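Local coordinates for protein V-type ATP synthase alpha chain (Nanoarchaeum equitans Kin4-M, PDB 5BN3) that is the A subunit of an archaeal V-type ATP synthase, a P-loop nucleotide-binding protein that holds ADP and assembles with the NEQ263 subunit, at residues Arg294-Tyr299 with Arg324-Leu329; Ile69-Leu75 with Thr107-Lys111; Ala237-Asp243 with Leu276-Thr280. Residues are numbered along the deposited sequence.

Contact 1: residues Arg294-Tyr299 with Arg324-Leu329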
# COMPACT_ATOMS: atom_id res chain seq x y z
N ARG A 294 18.93 -24.45 -2.46
CA ARG A 294 19.34 -23.16 -3.01
C ARG A 294 20.31 -22.47 -2.08
O ARG A 294 21.30 -21.88 -2.52
CB ARG A 294 18.13 -22.25 -3.22
CG ARG A 294 17.15 -22.71 -4.29
CD ARG A 294 16.03 -21.70 -4.45
NE ARG A 294 14.92 -22.26 -5.23
CZ ARG A 294 13.74 -21.66 -5.37
NH1 ARG A 294 13.52 -20.49 -4.80
NH2 ARG A 294 12.80 -22.24 -6.10
N GLU A 295 20.03 -22.53 -0.78
CA GLU A 295 20.94 -21.96 0.21
C GLU A 295 22.26 -22.70 0.17
O GLU A 295 23.33 -22.08 0.21
CB GLU A 295 20.33 -22.02 1.62
CG GLU A 295 21.31 -21.59 2.70
CD GLU A 295 20.63 -21.24 4.01
OE1 GLU A 295 20.18 -22.17 4.72
OE2 GLU A 295 20.56 -20.04 4.33
N ALA A 296 22.19 -24.02 0.08
CA ALA A 296 23.39 -24.84 0.02
C ALA A 296 24.25 -24.48 -1.18
O ALA A 296 25.47 -24.38 -1.07
CB ALA A 296 23.02 -26.31 -0.01
N SER A 297 23.62 -24.28 -2.33
CA SER A 297 24.34 -23.97 -3.57
C SER A 297 25.13 -22.66 -3.47
O SER A 297 26.20 -22.53 -4.06
CB SER A 297 23.37 -23.91 -4.75
OG SER A 297 22.54 -22.76 -4.67
N ILE A 298 24.59 -21.69 -2.74
CA ILE A 298 25.24 -20.40 -2.55
C ILE A 298 26.51 -20.52 -1.71
O ILE A 298 27.57 -20.02 -2.08
CB ILE A 298 24.28 -19.39 -1.89
CG1 ILE A 298 23.18 -18.96 -2.87
CG2 ILE A 298 25.04 -18.17 -1.39
CD1 ILE A 298 23.69 -18.16 -4.06
N TYR A 299 26.40 -21.18 -0.56
CA TYR A 299 27.55 -21.39 0.32
C TYR A 299 28.57 -22.32 -0.33
O TYR A 299 29.78 -22.15 -0.13
CB TYR A 299 27.09 -21.95 1.67
CG TYR A 299 26.35 -20.95 2.52
CD1 TYR A 299 25.00 -20.71 2.33
CD2 TYR A 299 27.00 -20.24 3.52
CE1 TYR A 299 24.31 -19.79 3.10
CE2 TYR A 299 26.32 -19.32 4.30
CZ TYR A 299 24.97 -19.10 4.08
OH TYR A 299 24.29 -18.19 4.85
N ARG A 324 16.17 -16.11 -5.32
CA ARG A 324 15.63 -17.45 -5.12
C ARG A 324 16.11 -18.02 -3.78
O ARG A 324 15.39 -18.77 -3.12
CB ARG A 324 16.04 -18.38 -6.27
CG ARG A 324 15.74 -17.82 -7.65
CD ARG A 324 14.30 -17.36 -7.78
NE ARG A 324 14.07 -16.68 -9.04
CZ ARG A 324 13.19 -15.69 -9.21
NH1 ARG A 324 12.46 -15.27 -8.19
NH2 ARG A 324 13.06 -15.12 -10.40
N TRP A 325 17.33 -17.66 -3.41
CA TRP A 325 17.89 -18.01 -2.11
C TRP A 325 17.10 -17.29 -1.02
O TRP A 325 16.78 -17.87 0.02
CB TRP A 325 19.38 -17.62 -2.06
CG TRP A 325 20.03 -17.66 -0.70
CD1 TRP A 325 19.70 -18.47 0.35
CD2 TRP A 325 21.12 -16.85 -0.24
NE1 TRP A 325 20.51 -18.21 1.43
CE2 TRP A 325 21.40 -17.22 1.09
CE3 TRP A 325 21.89 -15.84 -0.83
CZ2 TRP A 325 22.41 -16.62 1.84
CZ3 TRP A 325 22.90 -15.25 -0.09
CH2 TRP A 325 23.15 -15.64 1.23
N ALA A 326 16.77 -16.03 -1.27
CA ALA A 326 15.95 -15.26 -0.34
C ALA A 326 14.57 -15.89 -0.16
O ALA A 326 14.04 -15.90 0.95
CB ALA A 326 15.82 -13.82 -0.81
N GLU A 327 14.00 -16.41 -1.24
CA GLU A 327 12.71 -17.10 -1.16
C GLU A 327 12.81 -18.34 -0.28
O GLU A 327 11.89 -18.66 0.47
CB GLU A 327 12.22 -17.51 -2.55
CG GLU A 327 10.90 -18.29 -2.52
CD GLU A 327 10.58 -18.98 -3.83
OE1 GLU A 327 11.33 -18.79 -4.81
OE2 GLU A 327 9.57 -19.72 -3.89
N ALA A 328 13.93 -19.05 -0.38
CA ALA A 328 14.16 -20.24 0.43
C ALA A 328 14.21 -19.87 1.91
O ALA A 328 13.61 -20.55 2.74
CB ALA A 328 15.43 -20.94 0.01
N LEU A 329 14.93 -18.80 2.23
CA LEU A 329 15.01 -18.30 3.60
C LEU A 329 13.63 -17.93 4.15
O LEU A 329 13.30 -18.23 5.29
CB LEU A 329 15.92 -17.07 3.67
CG LEU A 329 17.41 -17.31 3.43
CD1 LEU A 329 18.18 -15.99 3.44
CD2 LEU A 329 17.95 -18.24 4.49
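Trp325 and Arg294, each with more than 100 Å² buried, carry this helix-helix packing, and Glu295 comes third. The short helical segments approach to 9.1 Å between axes and run at 129° to one another, so they cross steeply instead of lying side by side; the closest CA pair, Arg294 and Trp325, is 5.4 Å apart. Arg294 points toward the other helix with an extended chain. Its NH1 donates to the backbone O of Arg324 (3.0 Å, 166°) and forms a salt bridge with Glu327 OE1 at 2.8 Å, both acceptors lying near the guanidinium plane. The Arg324 carbonyl thus serves two donors, since it also accepts the helical bond from Ala328 N.

The CA-to-CB bond of Trp325 points sideways, but its indole ends against the other helix. Ile298 CG2 sits 4.0 Å from the centroid of its six-membered ring and only 15° off the normal, a CH-pi contact over the face. At the ring edge, Trp325 NE1 makes a weak hydrogen bond to Glu295 OE2 (3.4 Å); the stronger partner of Glu295 is Arg185, by a salt bridge. Tyr299 CE1 packs 3.9 Å from Trp325 CZ2, while its hydroxyl bonds Glu355.

Glu327 OE2 also bonds Thr257 of the NEQ263 chain, and Arg324, salt-bridged to Glu252, makes cation-pi contacts with Tyr256 and Tyr297 of that chain, so the packing continues into the subunit interface. Within the P-loop fold, helices 293-309 and 322-335 flank strand 314-320 in sequence; Arg294 and Trp325 touch Cys250 on strand 244-250, and helix 349-357 packs against Ile298, Tyr299, Trp325 and Leu329.

Contact 2: residues Ile69-Leu75 with Thr107-Lys111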
# COMPACT_ATOMS: atom_id res chain seq x y z
N ILE A 69 31.95 -29.77 1.59
CA ILE A 69 32.23 -29.99 0.18
C ILE A 69 33.64 -30.54 0.02
O ILE A 69 34.56 -30.12 0.74
CB ILE A 69 32.07 -28.69 -0.65
CG1 ILE A 69 32.41 -28.93 -2.12
CG2 ILE A 69 32.96 -27.59 -0.09
CD1 ILE A 69 31.51 -29.95 -2.79
N GLU A 70 33.82 -31.49 -0.89
CA GLU A 70 35.15 -32.01 -1.19
C GLU A 70 35.88 -31.04 -2.11
O GLU A 70 35.39 -30.70 -3.19
CB GLU A 70 35.05 -33.39 -1.85
CG GLU A 70 34.60 -34.50 -0.91
CD GLU A 70 34.37 -35.82 -1.63
OE1 GLU A 70 34.61 -35.88 -2.86
OE2 GLU A 70 33.95 -36.79 -0.98
N LEU A 71 37.06 -30.61 -1.68
CA LEU A 71 37.86 -29.66 -2.46
C LEU A 71 39.12 -30.33 -2.99
O LEU A 71 40.01 -30.69 -2.22
CB LEU A 71 38.24 -28.46 -1.59
CG LEU A 71 37.07 -27.70 -0.97
CD1 LEU A 71 37.55 -26.71 0.08
CD2 LEU A 71 36.29 -26.98 -2.05
N GLY A 72 39.19 -30.50 -4.31
CA GLY A 72 40.34 -31.10 -4.95
C GLY A 72 40.12 -31.25 -6.44
O GLY A 72 39.16 -30.71 -6.99
N PRO A 73 41.02 -31.98 -7.12
CA PRO A 73 40.87 -32.26 -8.56
C PRO A 73 39.58 -33.02 -8.85
O PRO A 73 39.25 -33.96 -8.12
CB PRO A 73 42.08 -33.14 -8.87
CG PRO A 73 43.09 -32.78 -7.83
CD PRO A 73 42.29 -32.51 -6.59
N GLY A 74 38.86 -32.61 -9.89
CA GLY A 74 37.60 -33.24 -10.23
C GLY A 74 36.42 -32.29 -10.30
O GLY A 74 35.33 -32.68 -10.72
N LEU A 75 36.63 -31.04 -9.90
CA LEU A 75 35.57 -30.03 -9.91
C LEU A 75 35.47 -29.34 -11.26
O LEU A 75 34.37 -29.09 -11.76
CB LEU A 75 35.82 -28.99 -8.82
CG LEU A 75 35.75 -29.45 -7.36
CD1 LEU A 75 36.19 -28.34 -6.42
CD2 LEU A 75 34.35 -29.90 -7.02
N THR A 107 31.34 -36.41 -4.47
CA THR A 107 31.51 -35.24 -5.34
C THR A 107 32.60 -35.44 -6.38
O THR A 107 32.38 -35.22 -7.58
CB THR A 107 31.83 -33.98 -4.51
OG1 THR A 107 30.74 -33.70 -3.62
CG2 THR A 107 32.08 -32.78 -5.41
N LEU A 108 33.78 -35.84 -5.93
CA LEU A 108 34.94 -36.00 -6.80
C LEU A 108 35.06 -37.43 -7.32
O LEU A 108 34.90 -38.39 -6.55
CB LEU A 108 36.21 -35.59 -6.06
CG LEU A 108 36.20 -34.17 -5.47
CD1 LEU A 108 37.45 -33.89 -4.65
CD2 LEU A 108 36.06 -33.15 -6.58
N ASP A 109 35.33 -37.57 -8.61
CA ASP A 109 35.48 -38.88 -9.26
C ASP A 109 36.55 -39.71 -8.54
O ASP A 109 37.69 -39.27 -8.40
CB ASP A 109 35.84 -38.70 -10.74
CG ASP A 109 35.64 -39.97 -11.56
OD1 ASP A 109 35.96 -41.07 -11.06
OD2 ASP A 109 35.17 -39.86 -12.71
N ARG A 110 36.17 -40.90 -8.09
CA ARG A 110 37.04 -41.74 -7.27
C ARG A 110 37.94 -42.67 -8.09
O ARG A 110 38.78 -43.37 -7.54
CB ARG A 110 36.20 -42.58 -6.30
CG ARG A 110 35.47 -41.78 -5.23
CD ARG A 110 36.44 -41.07 -4.31
NE ARG A 110 35.82 -40.64 -3.05
CZ ARG A 110 35.32 -39.43 -2.84
NH1 ARG A 110 35.34 -38.52 -3.80
NH2 ARG A 110 34.77 -39.14 -1.67
N LYS A 111 37.76 -42.66 -9.41
CA LYS A 111 38.50 -43.57 -10.29
C LYS A 111 39.45 -42.85 -11.23
O LYS A 111 40.41 -43.45 -11.72
CB LYS A 111 37.53 -44.45 -11.08
CG LYS A 111 36.83 -45.50 -10.24
CD LYS A 111 35.78 -46.25 -11.03
CE LYS A 111 35.25 -47.44 -10.25
NZ LYS A 111 36.33 -48.42 -9.96
O HOH W 1 31.27 -33.13 -1.26
O HOH W 2 31.40 -36.39 -1.57
O HOH W 3 38.81 -36.82 -9.31
O HOH W 4 34.98 -35.43 -10.40
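This is a side-chain and water-mediated junction between the end of a strand and an irregular loop. Residues 69-71 close strand 68-71, which pairs antiparallel with strand 180-183, while 107-111 lead toward strand 114-118 in the barrel-sandwich region. No direct backbone-to-backbone hydrogen bond joins the two segments.

Glu70 points toward the loop and supplies the polar half. Its OE1 accepts from Leu108 N (3.2 Å, 160°) and from Arg110 NH1 (2.9 Å), and its OE2 accepts from Arg110 NH2 (2.6 Å, 168°), giving a two-pronged salt bridge in which Arg110 bends its chain back, although its CA-to-CB bond points away. Arg110 NH1 is further held by a weak bond to Leu108 O. Asp109 OD1 accepts from Lys111 N at 2.9 Å, an Asx turn with Arg110 at its middle.

Leu108 forms the apolar half. Its CD2 meets Leu75 CD2 at 3.7 Å, and its CD1 lies 3.8 Å from Gly72 N. Gly74, at phi 124°, offers a close backbone surface; a CB there would come within 3.1 Å of Leu108 CD2 and jam against the preceding carbonyl. Waters bridge further backbone and side-chain atoms: one molecule accepts from Glu70 N (3.1 Å) and donates to Thr107 OG1 (2.5 Å), which is also bonded to Gly84 O; another donates to Gly74 O and accepts from Asp109 N, both at 2.8 Å.

The buried carboxylate of Glu70 is therefore matched by arginine charge and a loop amide, so the loop is positioned by directed polar bonds as well as by leucine packing.

Contact 3: residues Ala237-Asp243 with Leu276-Thr280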
# COMPACT_ATOMS: atom_id res chain seq x y z
N ALA A 237 30.85 -14.89 -17.42
CA ALA A 237 31.41 -16.22 -17.23
C ALA A 237 32.23 -16.68 -18.44
O ALA A 237 33.20 -17.42 -18.30
CB ALA A 237 30.30 -17.22 -16.94
N LYS A 238 31.84 -16.23 -19.63
CA LYS A 238 32.55 -16.57 -20.87
C LYS A 238 33.89 -15.87 -21.01
O LYS A 238 34.92 -16.52 -21.17
CB LYS A 238 31.70 -16.18 -22.09
CG LYS A 238 30.66 -17.19 -22.53
CD LYS A 238 30.05 -16.74 -23.85
CE LYS A 238 28.65 -17.31 -24.06
NZ LYS A 238 28.00 -16.72 -25.26
N TRP A 239 33.87 -14.54 -20.95
CA TRP A 239 35.03 -13.75 -21.37
C TRP A 239 35.82 -13.06 -20.26
O TRP A 239 36.79 -12.36 -20.55
CB TRP A 239 34.60 -12.69 -22.40
CG TRP A 239 33.77 -13.21 -23.54
CD1 TRP A 239 32.57 -12.72 -23.97
CD2 TRP A 239 34.09 -14.31 -24.41
NE1 TRP A 239 32.12 -13.45 -25.05
CE2 TRP A 239 33.03 -14.43 -25.33
CE3 TRP A 239 35.16 -15.21 -24.48
CZ2 TRP A 239 33.02 -15.41 -26.33
CZ3 TRP A 239 35.14 -16.18 -25.47
CH2 TRP A 239 34.08 -16.27 -26.38
N ALA A 240 35.40 -13.22 -19.01
CA ALA A 240 36.09 -12.54 -17.91
C ALA A 240 37.56 -12.92 -17.81
O ALA A 240 37.93 -14.08 -17.99
CB ALA A 240 35.40 -12.79 -16.59
N ASP A 241 38.39 -11.92 -17.53
CA ASP A 241 39.80 -12.14 -17.28
C ASP A 241 39.92 -12.77 -15.89
O ASP A 241 39.94 -12.07 -14.88
CB ASP A 241 40.55 -10.80 -17.35
CG ASP A 241 42.05 -10.97 -17.43
OD1 ASP A 241 42.52 -12.11 -17.64
OD2 ASP A 241 42.76 -9.96 -17.29
N SER A 242 39.99 -14.10 -15.86
CA SER A 242 39.94 -14.84 -14.60
C SER A 242 40.55 -16.22 -14.76
O SER A 242 40.49 -16.82 -15.84
CB SER A 242 38.49 -14.96 -14.12
OG SER A 242 38.41 -15.55 -12.84
N ASP A 243 41.14 -16.74 -13.68
CA ASP A 243 41.69 -18.09 -13.69
C ASP A 243 40.58 -19.13 -13.59
O ASP A 243 40.59 -20.14 -14.29
CB ASP A 243 42.67 -18.28 -12.52
CG ASP A 243 43.88 -17.39 -12.63
OD1 ASP A 243 44.46 -17.28 -13.73
OD2 ASP A 243 44.26 -16.78 -11.60
N LEU A 276 36.70 -22.87 -22.83
CA LEU A 276 36.20 -22.22 -21.62
C LEU A 276 35.81 -23.19 -20.52
O LEU A 276 35.95 -22.88 -19.33
CB LEU A 276 35.01 -21.32 -21.96
CG LEU A 276 35.26 -20.14 -22.89
CD1 LEU A 276 34.02 -19.28 -23.02
CD2 LEU A 276 36.42 -19.31 -22.38
N MET A 277 35.31 -24.36 -20.90
CA MET A 277 34.80 -25.33 -19.94
C MET A 277 35.86 -25.77 -18.91
O MET A 277 35.53 -26.03 -17.76
CB MET A 277 34.23 -26.54 -20.67
CG MET A 277 33.16 -27.28 -19.88
SD MET A 277 31.70 -26.26 -19.58
CE MET A 277 31.40 -26.61 -17.85
N TYR A 278 37.12 -25.82 -19.33
CA TYR A 278 38.18 -26.33 -18.46
C TYR A 278 38.50 -25.42 -17.26
O TYR A 278 39.17 -25.86 -16.33
CB TYR A 278 39.44 -26.62 -19.27
CG TYR A 278 39.34 -27.81 -20.19
CD1 TYR A 278 38.41 -28.82 -19.96
CD2 TYR A 278 40.18 -27.94 -21.28
CE1 TYR A 278 38.32 -29.91 -20.80
CE2 TYR A 278 40.10 -29.03 -22.13
CZ TYR A 278 39.17 -30.01 -21.88
OH TYR A 278 39.07 -31.10 -22.71
N ARG A 279 38.04 -24.18 -17.30
CA ARG A 279 38.23 -23.25 -16.18
C ARG A 279 36.91 -23.01 -15.44
O ARG A 279 36.85 -22.20 -14.51
CB ARG A 279 38.78 -21.91 -16.67
CG ARG A 279 37.74 -21.02 -17.36
CD ARG A 279 38.22 -19.58 -17.49
NE ARG A 279 37.19 -18.71 -18.08
CZ ARG A 279 37.32 -17.40 -18.23
NH1 ARG A 279 38.42 -16.78 -17.82
NH2 ARG A 279 36.33 -16.69 -18.77
N THR A 280 35.87 -23.73 -15.84
CA THR A 280 34.53 -23.46 -15.35
C THR A 280 33.98 -24.57 -14.44
O THR A 280 34.15 -25.76 -14.72
CB THR A 280 33.56 -23.25 -16.53
OG1 THR A 280 34.08 -22.22 -17.38
CG2 THR A 280 32.18 -22.83 -16.03
O HOH W 5 34.66 -19.69 -18.58
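Ala237, near the end of helix 229-239, offers its O to Arg279 NH2 (3.2 Å, 138°). The same carbonyl takes a bond from a water (2.7 Å) that also accepts from Arg279 NE and donates to Thr280 OG1. At Lys238, the backbone O lies 3.4 Å from Leu276 CD2, and CB is 4.0 Å from Leu276 CD1. Trp239 adds CZ3 at 4.1 Å from Leu276 CD1, its NE1 being bonded to Ser499. Ala240 is the first residue to leave helical angles, and its O accepts from Arg279 NH1 at 2.7 Å. This helix is the one that starts at the P-loop, whose residues line the ADP pocket, so Arg279 binds carbonyls at its far end and in the connection to strand 244-250. Past Asp241, Ser242 O accepts from Arg279 NH1 (2.9 Å). Asp243 O then packs 3.5 Å from Arg279 CB, just where strand 244-250 begins beside its parallel partner 280-285, which follows the 3-10 turn bearing Arg279.

Overall arrangement
Along the chain the three contacts come in series: contact 2 closes before contact 3 opens, and contact 3 before contact 1. Their centres lie 20 Å (2 and 3), 23 Å (1 and 2) and 24 Å (1 and 3) apart, and none touches another, although the nearest atoms of contacts 2 and 3 are only about 4 Å apart. Contacts 1 and 3 share the nucleotide-binding domain and its mixed sheet, both meeting strands 244-250 and 280-285, and pack parts of that domain against each other. Contact 2 lies between the barrel-sandwich region, which holds 107-111, and helix 293-309, which carries one segment of contact 1 and also packs on Ile69 and Leu71.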